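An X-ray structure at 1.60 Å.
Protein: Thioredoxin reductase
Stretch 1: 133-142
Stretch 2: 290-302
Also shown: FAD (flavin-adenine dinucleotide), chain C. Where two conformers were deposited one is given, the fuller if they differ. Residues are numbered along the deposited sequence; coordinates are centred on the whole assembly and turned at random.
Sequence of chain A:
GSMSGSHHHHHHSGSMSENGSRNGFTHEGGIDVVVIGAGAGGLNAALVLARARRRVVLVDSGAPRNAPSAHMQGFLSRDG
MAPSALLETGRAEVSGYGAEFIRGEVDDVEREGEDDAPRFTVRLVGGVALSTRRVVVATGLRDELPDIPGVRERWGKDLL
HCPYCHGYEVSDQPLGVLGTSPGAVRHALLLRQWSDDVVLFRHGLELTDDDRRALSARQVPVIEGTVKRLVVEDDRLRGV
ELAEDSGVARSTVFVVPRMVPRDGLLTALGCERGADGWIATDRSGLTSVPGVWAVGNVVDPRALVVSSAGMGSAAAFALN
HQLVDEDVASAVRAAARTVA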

# COMPACT_ATOMS: atom_id res chain seq x y z
N ARG A 133 -2.67 15.51 -19.20
CA ARG A 133 -3.82 15.91 -18.38
C ARG A 133 -3.50 15.85 -16.88
O ARG A 133 -4.00 16.67 -16.11
CB ARG A 133 -5.04 15.04 -18.69
CG ARG A 133 -5.53 15.15 -20.12
CD ARG A 133 -6.72 14.24 -20.38
NE ARG A 133 -7.94 14.75 -19.75
CZ ARG A 133 -9.10 14.09 -19.72
NH1 ARG A 133 -9.22 12.89 -20.27
NH2 ARG A 133 -10.15 14.65 -19.12
N ARG A 134 -2.68 14.88 -16.49
CA ARG A 134 -2.38 14.63 -15.07
C ARG A 134 -0.92 14.24 -14.87
O ARG A 134 -0.25 13.80 -15.81
CB ARG A 134 -3.27 13.50 -14.54
CG ARG A 134 -4.77 13.77 -14.60
CD ARG A 134 -5.18 14.87 -13.63
NE ARG A 134 -6.63 15.02 -13.55
CZ ARG A 134 -7.38 15.73 -14.40
NH1 ARG A 134 -6.84 16.38 -15.43
NH2 ARG A 134 -8.69 15.78 -14.21
N VAL A 135 -0.44 14.39 -13.64
CA VAL A 135 0.92 14.01 -13.27
C VAL A 135 0.91 13.21 -11.96
O VAL A 135 0.20 13.56 -11.02
CB VAL A 135 1.83 15.24 -13.10
CG1 VAL A 135 3.22 14.84 -12.61
CG2 VAL A 135 1.94 16.00 -14.41
N VAL A 136 1.69 12.13 -11.92
CA VAL A 136 1.99 11.40 -10.69
C VAL A 136 3.48 11.55 -10.43
O VAL A 136 4.30 11.15 -11.26
CB VAL A 136 1.63 9.91 -10.80
CG1 VAL A 136 1.99 9.17 -9.51
CG2 VAL A 136 0.15 9.73 -11.12
N VAL A 137 3.83 12.13 -9.28
CA VAL A 137 5.23 12.29 -8.88
C VAL A 137 5.59 11.15 -7.92
O VAL A 137 5.02 11.04 -6.84
CB VAL A 137 5.48 13.66 -8.22
CG1 VAL A 137 6.94 13.80 -7.79
CG2 VAL A 137 5.10 14.78 -9.18
N ALA A 138 6.52 10.30 -8.35
CA ALA A 138 6.96 9.15 -7.57
C ALA A 138 8.48 9.07 -7.61
O ALA A 138 9.06 8.05 -7.98
CB ALA A 138 6.33 7.88 -8.12
N THR A 139 9.11 10.16 -7.20
CA THR A 139 10.54 10.39 -7.40
C THR A 139 11.44 9.95 -6.23
O THR A 139 12.66 10.13 -6.28
CB THR A 139 10.78 11.89 -7.65
OG1 THR A 139 10.04 12.65 -6.69
CG2 THR A 139 10.31 12.27 -9.05
N GLY A 140 10.84 9.39 -5.19
CA GLY A 140 11.60 8.84 -4.07
C GLY A 140 12.26 9.87 -3.17
O GLY A 140 11.89 11.05 -3.18
N LEU A 141 13.24 9.41 -2.39
CA LEU A 141 14.03 10.29 -1.53
C LEU A 141 15.51 9.92 -1.61
O LEU A 141 15.86 8.81 -2.01
CB LEU A 141 13.54 10.23 -0.08
CG LEU A 141 13.73 8.94 0.75
CD1 LEU A 141 15.15 8.80 1.30
CD2 LEU A 141 12.73 8.91 1.90
N ARG A 142 16.35 10.88 -1.24
CA ARG A 142 17.81 10.72 -1.21
C ARG A 142 18.29 10.52 0.22
O ARG A 142 17.90 11.29 1.11
CB ARG A 142 18.49 11.97 -1.78
CG ARG A 142 18.15 12.26 -3.23
CD ARG A 142 19.02 13.37 -3.82
NE ARG A 142 18.96 13.36 -5.27
CZ ARG A 142 18.46 14.35 -6.02
NH1 ARG A 142 17.98 15.44 -5.45
NH2 ARG A 142 18.45 14.23 -7.34
N PRO A 290 -4.65 20.76 -7.99
CA PRO A 290 -5.52 19.85 -8.75
C PRO A 290 -4.78 19.13 -9.88
O PRO A 290 -4.00 19.75 -10.61
CB PRO A 290 -6.61 20.77 -9.31
CG PRO A 290 -6.63 21.94 -8.38
CD PRO A 290 -5.22 22.12 -7.91
N GLY A 291 -5.00 17.83 -9.99
CA GLY A 291 -4.41 17.02 -11.05
C GLY A 291 -3.03 16.45 -10.76
O GLY A 291 -2.46 15.76 -11.61
N VAL A 292 -2.50 16.72 -9.57
CA VAL A 292 -1.14 16.30 -9.20
C VAL A 292 -1.17 15.34 -8.01
O VAL A 292 -1.55 15.73 -6.90
CB VAL A 292 -0.25 17.52 -8.87
CG1 VAL A 292 1.15 17.07 -8.46
CG2 VAL A 292 -0.19 18.47 -10.05
N TRP A 293 -0.77 14.10 -8.26
CA TRP A 293 -0.65 13.07 -7.22
C TRP A 293 0.82 12.86 -6.87
O TRP A 293 1.70 13.10 -7.69
CB TRP A 293 -1.27 11.75 -7.69
CG TRP A 293 -2.73 11.58 -7.35
CD1 TRP A 293 -3.25 10.85 -6.33
CD2 TRP A 293 -3.85 12.16 -8.04
NE1 TRP A 293 -4.62 10.93 -6.34
CE2 TRP A 293 -5.02 11.73 -7.38
CE3 TRP A 293 -3.98 12.99 -9.16
CZ2 TRP A 293 -6.30 12.10 -7.79
CZ3 TRP A 293 -5.26 13.37 -9.57
CH2 TRP A 293 -6.40 12.92 -8.88
N ALA A 294 1.07 12.40 -5.64
CA ALA A 294 2.41 12.05 -5.19
C ALA A 294 2.36 10.76 -4.37
O ALA A 294 1.52 10.63 -3.49
CB ALA A 294 3.00 13.18 -4.36
N VAL A 295 3.26 9.82 -4.67
CA VAL A 295 3.27 8.51 -4.01
C VAL A 295 4.68 8.03 -3.69
O VAL A 295 5.64 8.38 -4.38
CB VAL A 295 2.57 7.42 -4.85
CG1 VAL A 295 1.13 7.82 -5.16
CG2 VAL A 295 3.33 7.13 -6.13
N GLY A 296 4.79 7.20 -2.65
CA GLY A 296 6.05 6.60 -2.24
C GLY A 296 6.90 7.46 -1.32
O GLY A 296 6.39 8.31 -0.59
N ASN A 297 8.21 7.22 -1.37
CA ASN A 297 9.17 7.90 -0.49
C ASN A 297 9.22 9.42 -0.66
O ASN A 297 9.70 10.11 0.25
CB ASN A 297 10.60 7.35 -0.71
CG ASN A 297 10.94 6.15 0.17
OD1 ASN A 297 11.92 5.45 -0.11
ND2 ASN A 297 10.19 5.92 1.25
N VAL A 298 8.75 9.96 -1.78
CA VAL A 298 8.72 11.42 -1.97
C VAL A 298 7.79 12.10 -0.96
O VAL A 298 7.99 13.27 -0.63
CB VAL A 298 8.37 11.83 -3.43
CG1 VAL A 298 6.93 11.50 -3.78
CG2 VAL A 298 8.65 13.32 -3.65
N VAL A 299 6.79 11.37 -0.46
CA VAL A 299 5.88 11.90 0.57
C VAL A 299 5.86 11.11 1.89
O VAL A 299 5.29 11.59 2.87
CB VAL A 299 4.43 12.05 0.04
CG1 VAL A 299 4.35 13.20 -0.95
CG2 VAL A 299 3.94 10.75 -0.59
N ASP A 300 6.48 9.94 1.93
CA ASP A 300 6.45 9.08 3.12
C ASP A 300 7.79 8.38 3.33
O ASP A 300 8.09 7.41 2.63
CB ASP A 300 5.31 8.05 2.98
CG ASP A 300 5.17 7.15 4.20
OD1 ASP A 300 5.95 7.28 5.16
OD2 ASP A 300 4.26 6.29 4.18
N PRO A 301 8.59 8.84 4.31
CA PRO A 301 9.90 8.20 4.55
C PRO A 301 9.84 6.79 5.13
O PRO A 301 10.87 6.11 5.18
CB PRO A 301 10.57 9.16 5.54
CG PRO A 301 9.44 9.78 6.28
CD PRO A 301 8.32 9.90 5.29
N ARG A 302 8.66 6.36 5.57
CA ARG A 302 8.45 5.04 6.15
C ARG A 302 7.93 4.01 5.14
O ARG A 302 7.77 2.84 5.48
CB ARG A 302 7.46 5.16 7.32
CG ARG A 302 7.91 6.12 8.41
CD ARG A 302 6.74 6.65 9.24
NE ARG A 302 6.27 7.94 8.76
CZ ARG A 302 5.22 8.11 7.96
NH1 ARG A 302 4.53 7.06 7.53
NH2 ARG A 302 4.86 9.33 7.57
PA FAD C . 12.25 4.60 -5.69
O1A FAD C . 12.16 3.10 -5.69
O2A FAD C . 13.48 5.25 -5.12
O5B FAD C . 12.08 5.10 -7.21
C5B FAD C . 12.11 6.49 -7.52
C4B FAD C . 12.50 6.63 -8.98
O4B FAD C . 12.30 7.98 -9.39
C3B FAD C . 13.97 6.31 -9.22
O3B FAD C . 14.11 5.25 -10.18
C2B FAD C . 14.58 7.61 -9.72
O2B FAD C . 15.57 7.39 -10.74
C1B FAD C . 13.37 8.35 -10.27
N9A FAD C . 13.46 9.82 -10.32
C8A FAD C . 13.74 10.65 -9.29
N7A FAD C . 13.71 11.94 -9.70
C5A FAD C . 13.40 11.94 -11.01
C6A FAD C . 13.20 12.96 -12.06
N6A FAD C . 13.34 14.28 -11.77
N1A FAD C . 12.88 12.54 -13.31
C2A FAD C . 12.74 11.23 -13.61
N3A FAD C . 12.90 10.25 -12.69
C4A FAD C . 13.23 10.54 -11.41
N1 FAD C . 12.36 -1.67 1.10
C2 FAD C . 11.82 -2.90 1.18
O2 FAD C . 10.57 -3.00 1.15
N3 FAD C . 12.56 -4.02 1.28
C4 FAD C . 13.91 -3.97 1.31
O4 FAD C . 14.58 -5.02 1.42
C4X FAD C . 14.58 -2.66 1.22
N5 FAD C . 15.93 -2.51 1.25
C5X FAD C . 16.49 -1.27 1.17
C6 FAD C . 17.88 -1.15 1.20
C7 FAD C . 18.49 0.09 1.13
C7M FAD C . 20.00 0.20 1.16
C8 FAD C . 17.66 1.32 1.02
C8M FAD C . 18.30 2.68 0.95
C9 FAD C . 16.27 1.21 0.99
C9A FAD C . 15.65 -0.04 1.07
N10 FAD C . 14.24 -0.19 1.04
C10 FAD C . 13.69 -1.48 1.12
C1' FAD C . 13.32 0.95 0.92
C2' FAD C . 13.03 1.21 -0.56
O2' FAD C . 14.19 1.81 -1.16
C3' FAD C . 11.83 2.12 -0.75
O3' FAD C . 10.69 1.56 -0.09
C4' FAD C . 11.46 2.33 -2.23
O4' FAD C . 12.62 2.67 -3.00
C5' FAD C . 10.44 3.45 -2.40
O5' FAD C . 9.86 3.34 -3.70
P FAD C . 9.53 4.65 -4.57
O1P FAD C . 8.91 5.69 -3.68
O2P FAD C . 8.83 4.18 -5.82
O3P FAD C . 10.98 5.28 -4.94
O HOH W 1 8.38 8.32 -4.40
O HOH W 2 13.06 6.52 -2.56

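Two short parallel strands, 134-137 and 292-294, lie side by side with axes 4.6 Å apart at closest approach and 17° between their directions. A ladder of four backbone hydrogen bonds joins the two stretches, the outer two using Gly291 and Val295, which flank the second strand, alternating in the parallel manner: Val135 N to Gly291 O (3.2 Å), Trp293 N to Val135 O (3.0 Å), Val137 N to Trp293 O (2.8 Å) and Val295 N to Val137 O (3.0 Å). Val135, Val137 and Trp293 each donate and accept through their own backbone.

Side chains alternate between the faces. Val135, Val137, Val292 and Ala294 share one; Val136 and Trp293 share the other, where Val136 CG2 lies 4.2 Å from Trp293 CB. The beta-branched valines suit the extended backbone, and all of these residues are buried. Arg134 lays its aliphatic part across the start of the ladder, with CD 3.4 Å from Gly291 CA and at the edge of the indole ring of Trp293. Gly291 has phi/psi of 87/1, which by itself calls for glycine, and a CB there would sit tightly against Arg134 CD.

Past this pair of strands, packing continues through Ala138 CB and Val295 CG2, 3.7 Å apart, while Leu141 points toward the other stretch and sets CD2 3.7 Å from Asn297 CB and 4.2 Å from Pro301 CB. Asn297 ND2 donates to Asp300 O (2.9 Å), bracing its own loop.

Here the loops meet the FAD diphosphate. Asn297 N donates to FAD O1P (2.9 Å), and water 1 ties both stretches to that oxygen, accepting from Gly140 N (2.8 Å) and Val298 N (3.1 Å) and donating to Val295 O (2.7 Å) and FAD O1P (2.8 Å). Gly140 and Gly296 have positive phi, and a CB on either would clash with a phosphate oxygen, so glycine fits both backbone and cofactor.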